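Local coordinates for leucine aminopeptidase 1 (PDB 2HC9), which removes N-terminal amino acids, preferably leucine, from peptides as a two-zinc M17 aminopeptidase and probably serves as a digestive enzyme, at the interface of chains A and B and the interface of chains A and C. Sequence-based numbering; all coordinates share one arbitrary frame. Chains: chain A/B/C, Leucine aminopeptidase 1.

Contact 1: the interface of chains A and B. Residues chain A 258, 263, 306, 308-309; chain B 261, 309-311, 315.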
loop_
_atom_site.group_PDB
_atom_site.type_symbol
_atom_site.label_atom_id
_atom_site.label_comp_id
_atom_site.label_asym_id
_atom_site.label_seq_id
_atom_site.Cartn_x
_atom_site.Cartn_y
_atom_site.Cartn_z
ATOM N N THR A 258 -2.510 5.853 -20.518
ATOM C CA THR A 258 -3.151 5.098 -19.430
ATOM C C THR A 258 -2.126 4.242 -18.664
ATOM O O THR A 258 -2.457 3.670 -17.625
ATOM C CB THR A 258 -4.192 4.099 -19.956
ATOM O OG1 THR A 258 -3.512 3.109 -20.735
ATOM C CG2 THR A 258 -5.278 4.796 -20.823
ATOM N N ILE A 263 -1.187 -0.736 -15.866
ATOM C CA ILE A 263 -1.997 0.486 -15.865
ATOM C C ILE A 263 -1.601 1.436 -14.748
ATOM O O ILE A 263 -1.207 1.000 -13.657
ATOM C CB ILE A 263 -3.490 0.074 -15.738
ATOM C CG1 ILE A 263 -4.439 1.194 -16.173
ATOM C CG2 ILE A 263 -3.817 -0.481 -14.337
ATOM C CD1 ILE A 263 -5.892 0.639 -16.429
ATOM N N GLU A 306 -1.518 6.768 -28.897
ATOM C CA GLU A 306 -2.207 6.710 -27.613
ATOM C C GLU A 306 -1.931 5.348 -26.981
ATOM O O GLU A 306 -2.044 4.327 -27.656
ATOM C CB GLU A 306 -3.712 6.963 -27.777
ATOM C CG GLU A 306 -4.456 6.873 -26.397
ATOM C CD GLU A 306 -5.887 7.411 -26.408
ATOM O OE1 GLU A 306 -6.186 8.331 -27.203
ATOM O OE2 GLU A 306 -6.712 6.913 -25.601
ATOM N N ASN A 308 -3.091 2.685 -24.630
ATOM C CA ASN A 308 -4.361 2.305 -24.012
ATOM C C ASN A 308 -4.443 0.788 -23.839
ATOM O O ASN A 308 -3.460 0.074 -24.037
ATOM C CB ASN A 308 -5.575 2.882 -24.798
ATOM C CG ASN A 308 -6.749 3.280 -23.870
ATOM O OD1 ASN A 308 -7.231 2.466 -23.075
ATOM N ND2 ASN A 308 -7.229 4.524 -23.995
ATOM N N VAL A 309 -5.614 0.303 -23.441
ATOM C CA VAL A 309 -5.746 -1.032 -22.878
ATOM C C VAL A 309 -6.743 -1.851 -23.717
ATOM O O VAL A 309 -7.922 -1.485 -23.832
ATOM C CB VAL A 309 -6.254 -0.937 -21.405
ATOM C CG1 VAL A 309 -6.540 -2.320 -20.848
ATOM C CG2 VAL A 309 -5.205 -0.199 -20.548
ATOM N N LEU B 261 -11.430 3.101 -16.643
ATOM C CA LEU B 261 -9.967 3.055 -16.735
ATOM C C LEU B 261 -9.252 3.353 -15.413
ATOM O O LEU B 261 -8.158 2.831 -15.177
ATOM C CB LEU B 261 -9.440 3.937 -17.871
ATOM C CG LEU B 261 -9.480 3.310 -19.271
ATOM C CD1 LEU B 261 -9.318 4.414 -20.315
ATOM C CD2 LEU B 261 -8.373 2.230 -19.473
ATOM N N VAL B 309 -13.971 -1.230 -19.605
ATOM C CA VAL B 309 -12.621 -0.802 -19.939
ATOM C C VAL B 309 -12.319 -1.142 -21.408
ATOM O O VAL B 309 -12.338 -2.318 -21.803
ATOM C CB VAL B 309 -11.594 -1.524 -19.011
ATOM C CG1 VAL B 309 -10.173 -1.206 -19.439
ATOM C CG2 VAL B 309 -11.841 -1.104 -17.547
ATOM N N SER B 310 -12.054 -0.115 -22.210
ATOM C CA SER B 310 -11.555 -0.319 -23.578
ATOM C C SER B 310 -10.905 0.970 -24.059
ATOM O O SER B 310 -11.005 1.998 -23.374
ATOM C CB SER B 310 -12.700 -0.720 -24.524
ATOM O OG SER B 310 -13.426 0.427 -24.957
ATOM N N PRO B 311 -10.264 0.932 -25.240
ATOM C CA PRO B 311 -9.663 2.162 -25.768
ATOM C C PRO B 311 -10.648 3.304 -26.052
ATOM O O PRO B 311 -10.214 4.442 -26.185
ATOM C CB PRO B 311 -9.017 1.700 -27.084
ATOM C CG PRO B 311 -8.760 0.206 -26.859
ATOM C CD PRO B 311 -9.990 -0.234 -26.115
ATOM N N LYS B 315 -11.570 8.468 -19.948
ATOM C CA LYS B 315 -10.209 8.535 -19.403
ATOM C C LYS B 315 -10.184 9.788 -18.508
ATOM O O LYS B 315 -10.769 10.789 -18.883
ATOM C CB LYS B 315 -9.198 8.857 -20.524
ATOM C CG LYS B 315 -9.089 7.925 -21.683
ATOM C CD LYS B 315 -8.076 8.414 -22.686
ATOM C CE LYS B 315 -8.728 9.104 -23.865
ATOM N NZ LYS B 315 -8.951 8.174 -24.987
HETATM O O HOH W 1 -8.438 9.710 -27.208
HETATM O O HOH W 2 -10.283 -3.442 -23.786
HETATM O O HOH W 3 -9.904 5.453 -23.561
#
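The carboxylate oxygen OE2 of A:Glu306 is gripped from both chains. B:Lys315 reaches it tip to tip across the interface, with B:Lys315 NZ 2.6 Å from A:Glu306 OE2, in a salt bridge that is also a hydrogen bond. The ammonium comes in on the syn side, 15° out of the carboxylate plane. The anti lone pair of A:Glu306 OE2 takes the amide of A:Asn308, whose ND2 lies 2.9 Å away, with OE2 in the amide plane. The lysine chain bends at its last two torsions (chi3 -100°, chi4 -94°), which turns NZ toward the acid. Water 1 joins NZ to the other oxygen, A:Glu306 OE1. Water 3 links A:Asn308 ND2 to B:Pro311 O. An alanine in place of A:Glu306 would probably leave the B:Lys315 ammonium without its counter-charge and the A:Asn308 amide freer to turn. The far end of that amide is also fixed: A:Asn308 OD1 accepts the backbone N of A:Val309 at 2.7 Å, on a lone pair in the carbonyl plane. The amide thus lies against B:Pro311, A:Asn308 CG to B:Pro311 CA 3.7 Å. The two methyl branches of B:Leu261 fill the apolar side. CD1 meets A:Thr258 CG2, and B:Leu261 CD2 passes A:Val309 CG2 at 4.1 Å, the two side chains running in opposite directions. The side chains of A:Val309 and B:Val309 cross at a slant, CG1 to CG1. Water 2 bridges the carbonyl oxygens of these two valines. A:Glu306 lies near the end of strand 297-307, and its partners lie in loops. The patch belongs to the catalytic domain, close to the active-site region of chain A.

Contact 2: the interface of chains A and C. Residues chain A 380-383, 386, 405; chain C 83.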
loop_
_atom_site.group_PDB
_atom_site.type_symbol
_atom_site.label_atom_id
_atom_site.label_comp_id
_atom_site.label_asym_id
_atom_site.label_seq_id
_atom_site.Cartn_x
_atom_site.Cartn_y
_atom_site.Cartn_z
ATOM N N THR A 380 23.398 13.983 -22.883
ATOM C CA THR A 380 24.010 14.081 -24.205
ATOM C C THR A 380 25.410 13.448 -24.246
ATOM O O THR A 380 26.151 13.481 -23.252
ATOM C CB THR A 380 24.070 15.564 -24.697
ATOM O OG1 THR A 380 24.712 15.623 -25.978
ATOM C CG2 THR A 380 24.839 16.466 -23.695
ATOM N N ASN A 381 25.759 12.892 -25.399
ATOM C CA ASN A 381 27.121 12.395 -25.658
ATOM C C ASN A 381 28.127 13.511 -25.898
ATOM O O ASN A 381 29.328 13.256 -25.981
ATOM C CB ASN A 381 27.150 11.390 -26.821
ATOM C CG ASN A 381 26.874 12.037 -28.176
ATOM O OD1 ASN A 381 26.079 12.974 -28.270
ATOM N ND2 ASN A 381 27.538 11.547 -29.222
ATOM N N ASP A 382 27.641 14.745 -26.010
ATOM C CA ASP A 382 28.505 15.875 -26.377
ATOM C C ASP A 382 28.587 16.929 -25.278
ATOM O O ASP A 382 27.634 17.666 -25.028
ATOM C CB ASP A 382 28.049 16.490 -27.714
ATOM C CG ASP A 382 29.085 17.453 -28.290
ATOM O OD1 ASP A 382 29.927 17.008 -29.100
ATOM O OD2 ASP A 382 29.045 18.641 -27.936
ATOM N N GLU A 383 29.741 17.009 -24.618
ATOM C CA GLU A 383 29.916 17.943 -23.500
ATOM C C GLU A 383 29.686 19.414 -23.853
ATOM O O GLU A 383 29.061 20.174 -23.084
ATOM C CB GLU A 383 31.304 17.761 -22.870
ATOM C CG GLU A 383 31.444 18.519 -21.559
ATOM C CD GLU A 383 32.817 18.333 -20.894
ATOM O OE1 GLU A 383 33.639 17.523 -21.360
ATOM O OE2 GLU A 383 33.070 19.013 -19.902
ATOM N N GLU A 386 26.061 20.040 -24.109
ATOM C CA GLU A 386 25.527 20.102 -22.763
ATOM C C GLU A 386 25.663 21.520 -22.181
ATOM O O GLU A 386 24.690 22.107 -21.711
ATOM C CB GLU A 386 26.203 19.069 -21.839
ATOM C CG GLU A 386 25.580 19.037 -20.454
ATOM C CD GLU A 386 26.323 18.085 -19.513
ATOM O OE1 GLU A 386 27.107 18.558 -18.666
ATOM O OE2 GLU A 386 26.142 16.877 -19.642
ATOM N N PHE A 405 25.955 11.130 -18.343
ATOM C CA PHE A 405 26.017 10.327 -19.554
ATOM C C PHE A 405 27.026 9.198 -19.342
ATOM O O PHE A 405 28.247 9.412 -19.414
ATOM C CB PHE A 405 26.446 11.182 -20.757
ATOM C CG PHE A 405 26.486 10.402 -22.060
ATOM C CD1 PHE A 405 25.317 10.160 -22.774
ATOM C CD2 PHE A 405 27.683 9.885 -22.550
ATOM C CE1 PHE A 405 25.350 9.414 -23.982
ATOM C CE2 PHE A 405 27.729 9.148 -23.750
ATOM C CZ PHE A 405 26.550 8.914 -24.458
ATOM N N ARG C 83 32.128 9.578 -20.796
ATOM C CA ARG C 83 32.500 10.813 -20.134
ATOM C C ARG C 83 31.985 10.923 -18.699
ATOM O O ARG C 83 32.639 11.554 -17.883
ATOM C CB ARG C 83 32.146 12.044 -20.977
ATOM C CG ARG C 83 30.660 12.235 -21.216
ATOM C CD ARG C 83 30.421 13.385 -22.207
ATOM N NE ARG C 83 29.073 13.930 -22.059
ATOM C CZ ARG C 83 28.725 14.863 -21.174
ATOM N NH1 ARG C 83 27.469 15.283 -21.116
ATOM N NH2 ARG C 83 29.620 15.373 -20.343
HETATM O O HOH W 4 29.220 17.021 -18.572
#
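C:Arg83 runs extended from CG to NE and carries its guanidinium to A:Thr380 and A:Glu386 of the other subunit. A:Glu386 is extended too, with an anti CG (chi1 -175°) that carries its carboxylate out from helix 383-396 toward C:Arg83. This is an arginine docking site between two subunits of an M17 leucine aminopeptidase. The arginine comes from the N-terminal domain of chain C, and its partners belong to the catalytic domain of chain A. NE and NH1 grip one acceptor side-on, the backbone carbonyl of A:Thr380. C:Arg83 NE lies 3.2 Å from A:Thr380 O. C:Arg83 NH1 lies 3.1 Å from A:Thr380 O. Both donors come from the same face of the carbonyl plane and are tilted from it, while the oxygen lies in the guanidinium plane. C:Arg83 NH1 also forms a salt bridge with A:Glu386, at 2.5 Å from A:Glu386 OE2. It meets OE2 from above the carboxylate, 53° out of its plane. Water 4 extends this link, lying 2.5 Å from C:Arg83 NH2 and 2.6 Å from A:Glu386 OE1. One face of the guanidinium of C:Arg83 rests on the helix start, with A:Glu383 CA 4.0 Å above the plane. The carboxylate of A:Glu383 is not in contact, but its charge may still favour the arginine. A:Phe405 flanks the aliphatic stem, its ring atom CD2 4.0 Å from C:Arg83 CG. One ring face of A:Phe405 packs on A:Asn381 CA within its own chain. The turn that presents the carbonyl is braced by A:Asp382 N, which donates to the side-chain hydroxyl OG1 of A:Thr380.

Contact 1 and contact 2 lie about 37 Å apart, between their C-alpha centres, and share no residue. Chain A takes part in both. Contact 1 joins the end of strand 297-307 and nearby loops of A to loops of B, and its centre is about 8 Å from the active-site residue A:Lys264. Contact 2 joins the catalytic domain of A to the N-terminal domain of C. The A–C interface is two-fold symmetric, so contact 2 has a twin with the chains exchanged; the A–B interface is not an exact two-fold. Two such interface types fit the six-subunit assembly, in keeping with the hexamers typical of M17 aminopeptidases.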